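Local coordinates for Rho GTPase-activating protein 27 (Homo sapiens, PDB 3PP2) that probably acts as a GTPase activator that returns CDC42 and RAC1 to their inactive GDP-bound state, and is seen here through its pleckstrin homology domain, at residues T36-G40 / G41-F45. Sequence-based numbering, arbitrary orientation.
Sequences TVLEG and GVLTF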
loop_
_atom_site.group_PDB
_atom_site.type_symbol
_atom_site.label_atom_id
_atom_site.label_comp_id
_atom_site.label_asym_id
_atom_site.label_seq_id
_atom_site.Cartn_x
_atom_site.Cartn_y
_atom_site.Cartn_z
ATOM N N THR A 36 -5.970 -5.947 16.113
ATOM C CA THR A 36 -4.844 -6.864 16.186
ATOM C C THR A 36 -3.689 -6.084 16.756
ATOM O O THR A 36 -3.424 -4.962 16.321
ATOM C CB THR A 36 -4.486 -7.398 14.775
ATOM O OG1 THR A 36 -5.652 -7.994 14.182
ATOM C CG2 THR A 36 -3.374 -8.447 14.812
ATOM N N VAL A 37 -2.990 -6.675 17.713
ATOM C CA VAL A 37 -1.822 -6.070 18.326
ATOM C C VAL A 37 -0.655 -7.031 18.334
ATOM O O VAL A 37 -0.784 -8.161 18.756
ATOM C CB VAL A 37 -2.101 -5.630 19.786
ATOM C CG1 VAL A 37 -0.839 -5.102 20.521
ATOM C CG2 VAL A 37 -3.243 -4.566 19.783
ATOM N N LEU A 38 0.465 -6.564 17.814
ATOM C CA LEU A 38 1.750 -7.241 17.939
ATOM C C LEU A 38 2.598 -6.495 18.943
ATOM O O LEU A 38 2.896 -5.321 18.767
ATOM C CB LEU A 38 2.451 -7.252 16.588
ATOM C CG LEU A 38 3.855 -7.840 16.547
ATOM C CD1 LEU A 38 3.840 -9.292 16.929
ATOM C CD2 LEU A 38 4.442 -7.618 15.167
ATOM N N GLU A 39 2.960 -7.166 20.036
ATOM C CA GLU A 39 3.762 -6.534 21.092
ATOM C C GLU A 39 4.601 -7.614 21.736
ATOM O O GLU A 39 4.078 -8.664 22.074
ATOM C CB GLU A 39 2.815 -5.882 22.128
ATOM C CG GLU A 39 3.470 -5.065 23.205
ATOM C CD GLU A 39 2.462 -4.161 23.958
ATOM O OE1 GLU A 39 1.231 -4.183 23.643
ATOM O OE2 GLU A 39 2.910 -3.426 24.874
ATOM N N GLY A 40 5.896 -7.344 21.910
ATOM C CA GLY A 40 6.783 -8.283 22.539
ATOM C C GLY A 40 6.810 -9.719 22.056
ATOM O O GLY A 40 6.878 -10.644 22.865
ATOM N N GLY A 41 6.777 -9.933 20.738
ATOM C CA GLY A 41 6.778 -11.305 20.233
ATOM C C GLY A 41 5.460 -12.097 20.354
ATOM O O GLY A 41 5.450 -13.314 20.223
ATOM N N VAL A 42 4.353 -11.398 20.618
ATOM C CA VAL A 42 3.023 -12.013 20.752
ATOM C C VAL A 42 2.016 -11.241 19.881
ATOM O O VAL A 42 1.961 -10.028 19.928
ATOM C CB VAL A 42 2.563 -11.980 22.186
ATOM C CG1 VAL A 42 1.178 -12.581 22.321
ATOM C CG2 VAL A 42 3.596 -12.731 23.075
ATOM N N LEU A 43 1.236 -11.978 19.107
ATOM C CA LEU A 43 0.228 -11.426 18.197
ATOM C C LEU A 43 -1.134 -11.760 18.741
ATOM O O LEU A 43 -1.489 -12.938 18.869
ATOM C CB LEU A 43 0.392 -12.002 16.790
ATOM C CG LEU A 43 -0.513 -11.456 15.676
ATOM C CD1 LEU A 43 -0.214 -10.011 15.401
ATOM C CD2 LEU A 43 -0.408 -12.374 14.418
ATOM N N THR A 44 -1.891 -10.715 19.080
ATOM C CA THR A 44 -3.188 -10.864 19.683
ATOM C C THR A 44 -4.280 -10.362 18.716
ATOM O O THR A 44 -4.230 -9.218 18.289
ATOM C CB THR A 44 -3.288 -10.112 21.006
ATOM O OG1 THR A 44 -2.273 -10.576 21.907
ATOM C CG2 THR A 44 -4.685 -10.296 21.624
ATOM N N PHE A 45 -5.229 -11.231 18.398
ATOM C CA PHE A 45 -6.420 -10.877 17.669
ATOM C C PHE A 45 -7.545 -10.712 18.661
ATOM O O PHE A 45 -7.866 -11.657 19.399
ATOM C CB PHE A 45 -6.783 -11.983 16.693
ATOM C CG PHE A 45 -5.801 -12.175 15.586
ATOM C CD1 PHE A 45 -5.681 -11.239 14.580
ATOM C CD2 PHE A 45 -4.987 -13.296 15.552
ATOM C CE1 PHE A 45 -4.789 -11.436 13.570
ATOM C CE2 PHE A 45 -4.074 -13.484 14.544
ATOM C CZ PHE A 45 -4.002 -12.549 13.546
#
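Thr36 and Phe45 are cross-strand neighbours in an antiparallel non-hydrogen-bonded pair, their side chains lying side by side and pointing the same way. The threonine meets the CD1-CE1 side of the ring with both branches: its OG1 lies obliquely 3.3 Å from Phe45 CD1, and its CG2 sits 3.5 Å from Phe45 CE1. With CG2 anti to the backbone N (chi1 -55° for OG1), that methyl also reaches across to Leu43, 3.6 Å from Leu43 CD1, while OG1 is left to hydrogen-bond Ser34 O. A glycine in place of Thr36 would probably leave a gap beside the CD1-CE1 side of the Phe45 ring and Leu43 CD1, and Ser34 O without its hydroxyl partner. On the same face Leu38 pairs with Leu43, Leu38 CB lying 4.0 Å from Leu43 CD1. The strands 32-39 and 42-46 form a beta hairpin of the PH-domain sheet with a two-residue loop, Gly40-Gly41, in a type I' turn from Glu39 to Val42, and Trp114 of the C-terminal helix packs on Thr36, Leu38 and Leu43. The side chains of Val37 and Thr44 turn to the other face, while their backbones exchange two nearly straight hydrogen bonds, Thr44 N to Val37 O being 2.8 Å. Nearer the turn, Glu39 N meets Val42 O in the carbonyl plane at 3.0 Å, whereas Val42 N sits well above the carbonyl plane of Glu39, 3.1 Å from Glu39 O, with its N-H bent to 146°.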